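PDB 3I0P: malate dehydrogenase from Entamoeba histolytica, which probably catalyses the NAD-dependent, reversible interconversion of malate and oxaloacetate. Local coordinates for residues Q5-F17 with R337-I349. Sequence-based numbering, arbitrary orientation.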
# COMPACT_ATOMS: atom_id res chain seq x y z
N GLN A 5 -8.13 9.06 35.29
CA GLN A 5 -9.08 8.10 35.94
C GLN A 5 -9.98 7.40 34.91
O GLN A 5 -10.27 7.93 33.83
CB GLN A 5 -9.91 8.77 37.04
CG GLN A 5 -10.77 7.81 37.91
CD GLN A 5 -9.93 6.75 38.65
OE1 GLN A 5 -9.54 5.72 38.06
NE2 GLN A 5 -9.66 6.99 39.94
N THR A 6 -10.45 6.20 35.27
CA THR A 6 -11.10 5.32 34.33
C THR A 6 -12.14 4.39 35.00
O THR A 6 -11.97 3.99 36.16
CB THR A 6 -10.03 4.52 33.52
OG1 THR A 6 -10.63 3.91 32.38
CG2 THR A 6 -9.31 3.46 34.38
N LYS A 7 -13.21 4.08 34.28
CA LYS A 7 -14.26 3.17 34.77
C LYS A 7 -14.49 1.99 33.83
O LYS A 7 -14.64 2.17 32.62
CB LYS A 7 -15.58 3.93 35.00
CG LYS A 7 -16.69 3.09 35.60
CD LYS A 7 -17.90 3.97 35.92
CE LYS A 7 -18.98 3.21 36.69
NZ LYS A 7 -18.56 2.88 38.09
N ASN A 8 -14.52 0.80 34.40
CA ASN A 8 -14.66 -0.43 33.63
C ASN A 8 -16.10 -0.71 33.24
O ASN A 8 -16.98 -0.78 34.09
CB ASN A 8 -14.07 -1.62 34.40
CG ASN A 8 -14.00 -2.88 33.56
OD1 ASN A 8 -14.96 -3.64 33.45
ND2 ASN A 8 -12.84 -3.11 32.96
N VAL A 9 -16.32 -0.87 31.94
CA VAL A 9 -17.62 -1.25 31.41
C VAL A 9 -17.43 -2.48 30.52
O VAL A 9 -16.48 -2.53 29.73
CB VAL A 9 -18.28 -0.11 30.58
CG1 VAL A 9 -19.72 -0.43 30.29
CG2 VAL A 9 -18.18 1.22 31.32
N SER A 10 -18.31 -3.46 30.66
CA SER A 10 -18.22 -4.67 29.84
C SER A 10 -18.54 -4.37 28.38
O SER A 10 -19.33 -3.46 28.10
CB SER A 10 -19.16 -5.76 30.37
OG SER A 10 -20.50 -5.52 29.97
N ILE A 11 -17.94 -5.14 27.47
CA ILE A 11 -18.22 -5.05 26.04
C ILE A 11 -19.72 -5.17 25.74
O ILE A 11 -20.27 -4.37 24.98
CB ILE A 11 -17.40 -6.11 25.22
CG1 ILE A 11 -15.89 -5.80 25.25
CG2 ILE A 11 -17.94 -6.27 23.81
CD1 ILE A 11 -15.46 -4.45 24.67
N ASP A 12 -20.38 -6.16 26.34
CA ASP A 12 -21.82 -6.36 26.18
C ASP A 12 -22.62 -5.10 26.53
O ASP A 12 -23.51 -4.72 25.78
CB ASP A 12 -22.33 -7.55 27.00
CG ASP A 12 -21.91 -8.91 26.42
OD1 ASP A 12 -22.09 -9.16 25.20
OD2 ASP A 12 -21.42 -9.75 27.21
N THR A 13 -22.30 -4.47 27.67
CA THR A 13 -22.97 -3.23 28.08
C THR A 13 -22.81 -2.15 27.00
O THR A 13 -23.80 -1.55 26.58
CB THR A 13 -22.45 -2.68 29.45
OG1 THR A 13 -22.64 -3.66 30.48
CG2 THR A 13 -23.17 -1.40 29.86
N ILE A 14 -21.57 -1.92 26.57
CA ILE A 14 -21.25 -0.93 25.55
C ILE A 14 -21.97 -1.23 24.24
O ILE A 14 -22.54 -0.32 23.62
CB ILE A 14 -19.72 -0.84 25.33
CG1 ILE A 14 -19.01 -0.45 26.63
CG2 ILE A 14 -19.38 0.16 24.21
CD1 ILE A 14 -17.52 -0.71 26.62
N LYS A 15 -21.94 -2.50 23.83
CA LYS A 15 -22.61 -3.04 22.64
C LYS A 15 -24.10 -2.73 22.63
O LYS A 15 -24.60 -2.13 21.69
CB LYS A 15 -22.49 -4.57 22.62
CG LYS A 15 -21.57 -5.19 21.61
CD LYS A 15 -21.62 -6.70 21.78
CE LYS A 15 -21.42 -7.43 20.45
NZ LYS A 15 -20.62 -8.69 20.66
N GLU A 16 -24.79 -3.17 23.69
CA GLU A 16 -26.24 -3.04 23.82
C GLU A 16 -26.66 -1.58 23.90
O GLU A 16 -27.68 -1.19 23.33
CB GLU A 16 -26.73 -3.78 25.07
CG GLU A 16 -28.08 -3.30 25.62
CD GLU A 16 -29.28 -3.86 24.88
OE1 GLU A 16 -29.10 -4.49 23.81
OE2 GLU A 16 -30.42 -3.67 25.36
N PHE A 17 -25.85 -0.79 24.60
CA PHE A 17 -26.16 0.62 24.86
C PHE A 17 -26.13 1.40 23.57
O PHE A 17 -27.02 2.21 23.30
CB PHE A 17 -25.16 1.22 25.85
CG PHE A 17 -25.33 2.69 26.06
CD1 PHE A 17 -26.38 3.18 26.85
CD2 PHE A 17 -24.44 3.60 25.49
CE1 PHE A 17 -26.54 4.56 27.05
CE2 PHE A 17 -24.59 4.98 25.69
CZ PHE A 17 -25.64 5.46 26.47
N ARG A 337 -10.23 -7.69 26.51
CA ARG A 337 -11.44 -6.88 26.73
C ARG A 337 -12.73 -7.69 26.69
O ARG A 337 -13.73 -7.33 27.33
CB ARG A 337 -11.49 -5.70 25.77
CG ARG A 337 -10.42 -4.70 26.10
CD ARG A 337 -10.58 -3.44 25.32
NE ARG A 337 -9.52 -2.50 25.65
CZ ARG A 337 -9.26 -1.41 24.96
NH1 ARG A 337 -9.98 -1.11 23.89
NH2 ARG A 337 -8.27 -0.60 25.33
N ARG A 338 -12.69 -8.78 25.93
CA ARG A 338 -13.81 -9.69 25.82
C ARG A 338 -14.20 -10.23 27.20
O ARG A 338 -15.38 -10.34 27.50
CB ARG A 338 -13.45 -10.83 24.87
CG ARG A 338 -14.63 -11.58 24.31
CD ARG A 338 -14.20 -12.47 23.14
NE ARG A 338 -14.10 -11.72 21.88
CZ ARG A 338 -15.13 -11.42 21.08
NH1 ARG A 338 -16.36 -11.79 21.40
NH2 ARG A 338 -14.92 -10.74 19.96
N LYS A 339 -13.21 -10.53 28.04
CA LYS A 339 -13.51 -11.13 29.34
C LYS A 339 -13.48 -10.14 30.52
O LYS A 339 -14.25 -10.31 31.46
CB LYS A 339 -12.63 -12.37 29.61
CG LYS A 339 -11.13 -12.15 29.47
CD LYS A 339 -10.41 -13.48 29.18
CE LYS A 339 -8.91 -13.27 28.95
NZ LYS A 339 -8.32 -14.28 28.01
N PHE A 340 -12.62 -9.13 30.45
CA PHE A 340 -12.46 -8.20 31.57
C PHE A 340 -13.10 -6.82 31.40
O PHE A 340 -13.09 -6.01 32.33
CB PHE A 340 -10.98 -8.03 31.91
CG PHE A 340 -10.27 -9.32 32.19
CD1 PHE A 340 -10.86 -10.30 33.01
CD2 PHE A 340 -9.01 -9.56 31.65
CE1 PHE A 340 -10.21 -11.50 33.27
CE2 PHE A 340 -8.35 -10.76 31.91
CZ PHE A 340 -8.95 -11.73 32.73
N GLY A 341 -13.65 -6.56 30.21
CA GLY A 341 -14.25 -5.26 29.92
C GLY A 341 -13.24 -4.22 29.47
O GLY A 341 -12.06 -4.52 29.30
N ASP A 342 -13.74 -3.00 29.29
CA ASP A 342 -12.98 -1.90 28.70
C ASP A 342 -12.91 -0.75 29.70
O ASP A 342 -13.92 -0.33 30.25
CB ASP A 342 -13.68 -1.47 27.40
CG ASP A 342 -12.86 -0.49 26.55
OD1 ASP A 342 -11.69 -0.19 26.87
OD2 ASP A 342 -13.43 -0.02 25.54
N ASP A 343 -11.70 -0.27 29.97
CA ASP A 343 -11.52 0.84 30.88
C ASP A 343 -11.73 2.18 30.17
O ASP A 343 -10.85 2.67 29.46
CB ASP A 343 -10.13 0.78 31.52
CG ASP A 343 -9.94 -0.45 32.38
OD1 ASP A 343 -10.74 -0.70 33.32
OD2 ASP A 343 -8.97 -1.18 32.12
N LEU A 344 -12.90 2.76 30.36
CA LEU A 344 -13.27 4.00 29.69
C LEU A 344 -12.94 5.23 30.53
O LEU A 344 -13.16 5.23 31.75
CB LEU A 344 -14.76 4.00 29.34
CG LEU A 344 -15.29 2.81 28.55
CD1 LEU A 344 -16.78 2.96 28.27
CD2 LEU A 344 -14.50 2.64 27.25
N PRO A 345 -12.42 6.29 29.88
CA PRO A 345 -12.20 7.57 30.55
C PRO A 345 -13.49 8.11 31.14
O PRO A 345 -14.58 7.68 30.75
CB PRO A 345 -11.74 8.49 29.42
CG PRO A 345 -11.11 7.57 28.44
CD PRO A 345 -11.91 6.31 28.49
N LEU A 346 -13.35 9.04 32.09
CA LEU A 346 -14.48 9.65 32.80
C LEU A 346 -15.37 10.46 31.88
O LEU A 346 -16.60 10.46 32.03
CB LEU A 346 -13.96 10.55 33.91
CG LEU A 346 -14.74 10.51 35.23
CD1 LEU A 346 -14.18 9.40 36.17
CD2 LEU A 346 -14.78 11.91 35.93
N VAL A 347 -14.76 11.15 30.91
CA VAL A 347 -15.53 11.90 29.91
C VAL A 347 -16.51 11.00 29.16
O VAL A 347 -17.65 11.40 28.92
CB VAL A 347 -14.60 12.73 28.94
CG1 VAL A 347 -13.70 11.82 28.09
CG2 VAL A 347 -15.43 13.66 28.05
N THR A 348 -16.09 9.78 28.82
CA THR A 348 -16.91 8.83 28.06
C THR A 348 -18.06 8.34 28.93
O THR A 348 -19.22 8.30 28.48
CB THR A 348 -16.09 7.62 27.53
OG1 THR A 348 -14.90 8.07 26.88
CG2 THR A 348 -16.90 6.81 26.53
N ILE A 349 -17.74 7.99 30.17
CA ILE A 349 -18.74 7.60 31.14
C ILE A 349 -19.82 8.66 31.24
O ILE A 349 -21.02 8.35 31.21
CB ILE A 349 -18.11 7.34 32.54
CG1 ILE A 349 -17.10 6.19 32.48
CG2 ILE A 349 -19.19 7.06 33.59
CD1 ILE A 349 -17.68 4.86 32.01
O HOH W 1 -11.28 1.19 35.09
O HOH W 2 -16.50 -7.24 28.51
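Val-9 packs into the buried, close-fitting part of the contact: its CG2 is the methyl that meets Leu-344 CD1 at 3.8 Å and slides past Ile-349 CD1, while CD1 of Ile-14 rises from helix 11-24 to meet Leu-344 CD1 tip to tip and crosses over Asp-342 CB. Ile-40 of helix 29-45 packs on Ile-14, and Met-352 of helix 346-359 on Leu-344. Strands 6-9 and 342-345 form a two-stranded antiparallel sheet. Val-9 and Asp-342 exchange two backbone bonds, Val-9 N to Asp-342 O (3.0 Å) and Asp-342 N to Val-9 O (2.8 Å); Lys-7 and Leu-344 form a second such pair. The other face, with Thr-6, Asn-8 and Asp-343, is polar and looser. With CG anti to the backbone N (chi1 -171°), Asn-8 spends ND2 on two acceptors: Phe-340 O (3.0 Å) and, almost straight, Asp-343 OD1 (3.2 Å), met from above the carboxylate plane. A water donates to Asp-343 OD1 (2.6 Å) and, weakly, to Thr-6 O; another joins Ile-11 N (2.8 Å) to Arg-337 O. Main-chain bonds thus join the terminal strands, one face apolar except for Asp-342, its charge probably balanced by Arg-337, which also pairs with Asp-48; the other is polar, with amide and water at Asp-343.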